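Local coordinates for malate Synthase (PDB 3OYZ) that catalyses the magnesium-dependent Claisen condensation of acetyl-CoA with glyoxylate and the hydrolysis of the resulting malyl-CoA to malate in the glyoxylate cycle, at the interface of chains A and B. Sequence-based numbering; all coordinates share one arbitrary frame. Chains: chain A/B, Malate Synthase.

Contact 1: the interface of chains A and B. Residues chain A 9-10, 226; chain B 198.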
ATOM      1  N   GLU A   9      24.668   8.627   4.790  1.00 44.78           N
ATOM      2  CA  GLU A   9      23.820   8.237   3.703  1.00 45.68           C
ATOM      3  C   GLU A   9      22.976   6.982   3.960  1.00 42.83           C
ATOM      4  O   GLU A   9      21.847   6.882   3.473  1.00 37.82           O
ATOM      5  CB  GLU A   9      24.735   8.089   2.496  1.00 46.13           C
ATOM      6  CG  GLU A   9      23.993   8.016   1.210  1.00 55.08           C
ATOM      7  CD  GLU A   9      24.999   7.992   0.078  1.00 67.60           C
ATOM      8  OE1 GLU A   9      26.067   8.618   0.271  1.00 69.93           O
ATOM      9  OE2 GLU A   9      24.747   7.350  -0.965  1.00 71.83           O
ATOM     10  N   PHE A  10      23.500   6.043   4.745  1.00 39.96           N
ATOM     11  CA  PHE A  10      22.810   4.796   5.117  1.00 39.18           C
ATOM     12  C   PHE A  10      22.919   4.626   6.619  1.00 37.42           C
ATOM     13  O   PHE A  10      23.996   4.949   7.171  1.00 39.71           O
ATOM     14  CB  PHE A  10      23.484   3.576   4.487  1.00 37.44           C
ATOM     15  CG  PHE A  10      23.371   3.517   2.988  1.00 41.00           C
ATOM     16  CD1 PHE A  10      22.395   2.736   2.387  1.00 40.11           C
ATOM     17  CD2 PHE A  10      24.289   4.166   2.181  1.00 37.66           C
ATOM     18  CE1 PHE A  10      22.318   2.618   0.993  1.00 44.76           C
ATOM     19  CE2 PHE A  10      24.173   4.125   0.779  1.00 42.25           C
ATOM     20  CZ  PHE A  10      23.177   3.345   0.187  1.00 42.46           C
ATOM     21  N   VAL A 226      16.193   9.178   5.399  1.00 29.70           N
ATOM     22  CA  VAL A 226      16.573   7.761   5.398  1.00 29.16           C
ATOM     23  C   VAL A 226      15.514   7.012   6.180  1.00 29.46           C
ATOM     24  O   VAL A 226      15.237   7.468   7.295  1.00 30.91           O
ATOM     25  CB  VAL A 226      17.916   7.631   6.133  1.00 29.97           C
ATOM     26  CG1 VAL A 226      18.323   6.119   6.263  1.00 28.17           C
ATOM     27  CG2 VAL A 226      18.901   8.401   5.315  1.00 31.18           C
TER
ATOM     28  N   ARG B 198      16.360   2.409  -3.179  1.00 32.81           N
ATOM     29  CA  ARG B 198      17.516   1.781  -2.476  1.00 35.56           C
ATOM     30  C   ARG B 198      17.199   0.361  -1.988  1.00 36.49           C
ATOM     31  O   ARG B 198      17.681  -0.073  -0.954  1.00 37.78           O
ATOM     32  CB  ARG B 198      18.184   2.623  -1.365  1.00 36.60           C
ATOM     33  CG  ARG B 198      18.505   4.039  -1.877  1.00 37.37           C
ATOM     34  CD  ARG B 198      19.411   4.921  -1.042  1.00 41.43           C
ATOM     35  NE  ARG B 198      18.999   4.965   0.347  1.00 36.73           N
ATOM     36  CZ  ARG B 198      19.788   5.453   1.304  1.00 42.64           C
ATOM     37  NH1 ARG B 198      21.004   5.918   0.990  1.00 41.63           N
ATOM     38  NH2 ARG B 198      19.372   5.451   2.559  1.00 37.57           N
TER
HETATM   39  O   HOH W   1      22.249   6.391  -1.538  1.00 44.09           O
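B:Arg198 reaches across the subunit boundary and lays its guanidinium group against the chain A pair A:Glu9 and A:Phe10, an instructive case of one arginine using both its edge and its face. The edge serves the main chain: NH1 and NH2, presented end-on, both donate to the backbone carbonyl oxygen O of A:Glu9, NH1 of B:Arg198 at 2.8 Å and NH2 at 3.0 Å. That oxygen lies almost exactly in the guanidinium plane, but the two donors meet it differently. NH2 approaches in the carbonyl plane, whereas NH1 stands well above it, 49° out, so the fork is lopsided when seen from the acceptor. The face serves the aromatic ring. The guanidinium and the A:Phe10 ring lie stacked, their planes 17° apart, with NH1 over the middle of the ring, 3.4 Å from its centroid, in a cation-pi contact. A bend at chi3 (-50°) of B:Arg198 turns the head of the chain to meet carbonyl and ring together. Beside NH2, at the guanidinium edge, sits methyl CG1 of A:Val226, at the start of strand 226-229. The A:Glu9 carboxylate, nearly coplanar with the guanidinium, does not touch it directly; the opposite charges may still attract over this gap. Water 1 spans it, 2.9 Å from NH1 of B:Arg198 and 2.7 Å from carboxylate oxygen OE2 of A:Glu9.

Contact 2: the interface of chains A and B. Residues chain A 279; chain B 337, 339, 368-370, 381.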
ATOM      1  N   TRP A 279      24.463 -21.181  -4.205  1.00 62.67           N
ATOM      2  CA  TRP A 279      23.299 -21.613  -4.978  1.00 63.13           C
ATOM      3  C   TRP A 279      22.240 -22.192  -4.049  1.00 64.81           C
ATOM      4  O   TRP A 279      22.585 -22.863  -3.088  1.00 65.57           O
ATOM      5  CB  TRP A 279      23.696 -22.629  -6.055  1.00 62.51           C
ATOM      6  CG  TRP A 279      24.305 -22.033  -7.311  1.00 58.04           C
ATOM      7  CD1 TRP A 279      25.625 -21.735  -7.516  1.00 51.10           C
ATOM      8  CD2 TRP A 279      23.609 -21.642  -8.519  1.00 55.27           C
ATOM      9  NE1 TRP A 279      25.800 -21.218  -8.790  1.00 54.57           N
ATOM     10  CE2 TRP A 279      24.581 -21.150  -9.422  1.00 55.72           C
ATOM     11  CE3 TRP A 279      22.267 -21.689  -8.933  1.00 55.93           C
ATOM     12  CZ2 TRP A 279      24.240 -20.650 -10.700  1.00 56.69           C
ATOM     13  CZ3 TRP A 279      21.935 -21.234 -10.193  1.00 57.81           C
ATOM     14  CH2 TRP A 279      22.922 -20.726 -11.074  1.00 57.10           C
TER
ATOM     15  N   THR B 337      16.044 -23.227  -8.756  1.00 70.69           N
ATOM     16  CA  THR B 337      17.306 -22.699  -8.270  1.00 69.44           C
ATOM     17  C   THR B 337      17.324 -21.167  -8.195  1.00 68.16           C
ATOM     18  O   THR B 337      16.599 -20.494  -8.925  1.00 69.18           O
ATOM     19  CB  THR B 337      18.453 -23.151  -9.166  1.00 69.66           C
ATOM     20  OG1 THR B 337      18.199 -22.694 -10.501  1.00 70.72           O
ATOM     21  CG2 THR B 337      18.511 -24.662  -9.162  1.00 70.25           C
ATOM     22  N   TYR B 339      20.701 -18.069  -7.432  1.00 56.75           N
ATOM     23  CA  TYR B 339      22.024 -17.761  -6.972  1.00 53.57           C
ATOM     24  C   TYR B 339      21.993 -16.551  -6.034  1.00 54.31           C
ATOM     25  O   TYR B 339      21.196 -15.618  -6.228  1.00 53.69           O
ATOM     26  CB  TYR B 339      22.845 -17.411  -8.198  1.00 52.09           C
ATOM     27  CG  TYR B 339      24.276 -17.229  -7.864  1.00 51.67           C
ATOM     28  CD1 TYR B 339      24.982 -18.260  -7.234  1.00 56.80           C
ATOM     29  CD2 TYR B 339      24.948 -16.061  -8.192  1.00 51.95           C
ATOM     30  CE1 TYR B 339      26.321 -18.149  -6.936  1.00 53.94           C
ATOM     31  CE2 TYR B 339      26.284 -15.926  -7.886  1.00 52.39           C
ATOM     32  CZ  TYR B 339      26.954 -16.984  -7.267  1.00 56.97           C
ATOM     33  OH  TYR B 339      28.280 -16.916  -6.936  1.00 57.19           O
ATOM     34  N   GLN B 368      24.034 -16.609 -15.633  1.00 71.93           N
ATOM     35  CA  GLN B 368      24.633 -17.404 -14.561  1.00 73.68           C
ATOM     36  C   GLN B 368      24.452 -18.882 -14.948  1.00 74.42           C
ATOM     37  O   GLN B 368      23.329 -19.315 -15.250  1.00 74.90           O
ATOM     38  CB  GLN B 368      24.008 -17.097 -13.192  1.00 73.63           C
ATOM     39  CG  GLN B 368      23.678 -15.618 -13.004  1.00 74.19           C
ATOM     40  CD  GLN B 368      22.681 -15.342 -11.892  1.00 73.63           C
ATOM     41  OE1 GLN B 368      21.541 -15.821 -11.907  1.00 72.02           O
ATOM     42  NE2 GLN B 368      23.109 -14.533 -10.932  1.00 69.46           N
ATOM     43  N   SER B 369      25.577 -19.604 -14.969  1.00 75.16           N
ATOM     44  CA  SER B 369      25.758 -21.016 -15.367  1.00 75.16           C
ATOM     45  C   SER B 369      26.250 -21.904 -14.206  1.00 75.83           C
ATOM     46  O   SER B 369      27.111 -21.487 -13.412  1.00 75.21           O
ATOM     47  CB  SER B 369      26.748 -21.111 -16.544  1.00 75.16           C
ATOM     48  OG  SER B 369      26.357 -20.351 -17.684  1.00 71.97           O
ATOM     49  N   ALA B 370      25.706 -23.120 -14.113  1.00 76.45           N
ATOM     50  CA  ALA B 370      26.032 -24.064 -13.028  1.00 77.43           C
ATOM     51  C   ALA B 370      25.998 -25.563 -13.377  1.00 77.83           C
ATOM     52  O   ALA B 370      25.464 -25.925 -14.430  1.00 77.78           O
ATOM     53  CB  ALA B 370      25.128 -23.809 -11.826  1.00 76.70           C
ATOM     54  N   ILE B 381      22.558 -26.015 -15.934  1.00 83.23           N
ATOM     55  CA  ILE B 381      21.553 -24.974 -16.197  1.00 83.02           C
ATOM     56  C   ILE B 381      22.149 -23.594 -16.521  1.00 82.74           C
ATOM     57  O   ILE B 381      23.324 -23.323 -16.231  1.00 82.14           O
ATOM     58  CB  ILE B 381      20.557 -24.814 -15.022  1.00 83.25           C
ATOM     59  CG1 ILE B 381      21.316 -24.566 -13.712  1.00 83.50           C
ATOM     60  CG2 ILE B 381      19.586 -25.989 -14.939  1.00 82.02           C
ATOM     61  CD1 ILE B 381      20.457 -24.018 -12.583  1.00 85.98           C
TER
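This is a knob-in-pocket interface between two copies of the enzyme, in which A:Trp279 of one subunit is inserted among strand and loop residues of its neighbour and helps to join them in the trimer. It illustrates how one large aromatic residue can dominate the buried surface of a patch: the tryptophan hides 110 Å² against chain B, about half of the protein surface hidden here. The indole is clamped from both faces. On one face lies methyl CB of B:Ala370, in a CH-pi contact with the six-membered ring, 3.8 Å from its centroid and displaced toward the rim; its nearest ring atom is CZ2 of A:Trp279, at 3.5 Å. On the opposite face B:Tyr339 approaches with one side of its ring, where CD1 stands 3.4 Å from the indole nitrogen NE1 of A:Trp279 and CE1 follows close by. The two side chains cross at about a right angle and the rings are tilted against each other, neither parallel nor perpendicular; the tyrosine touches with CD1 and CE1 rather than with its whole ring. Its CG is anti to the backbone N (chi1 -173°), which carries the phenol ring toward the pyrrole part of the tryptophan. Farther along, the benzo end meets aliphatic groups: CD1 of B:Ile381 comes from the opposite direction to within 4.0 Å of CZ3 of A:Trp279, while CB of B:Thr337 borders CE3 and CZ3. CB of B:Gln368 and carbonyl O of B:Ser369, both on strand 364-369, border CH2 and CZ2 of A:Trp279 respectively. Backbone geometry supports the fit, since A:Trp279 and B:Tyr339 form an antiparallel beta bridge between strands 279-281 and 337-339. Bridge and clamp together probably restrict how the indole can shift, and the site thereby probably helps to hold adjacent subunits in register within the trimer.

Contact 1 and contact 2 belong to the same boundary between chains A and B, yet their centres lie about 31 Å apart and they have no residue in common. They complement each other: contact 1 is polar and cationic, with chain B supplying the inserted side chain, whereas in contact 2 chain A supplies it and the grip is mainly apolar. Such reciprocal insertion at separated points would be expected to resist rocking of the subunits in the trimer. Contact 1 is centred about 25 Å from A:Asp388, the predicted proton acceptor, and contact 2 about 19 Å from B:Asp388, so an assembly role seems likelier than a catalytic one.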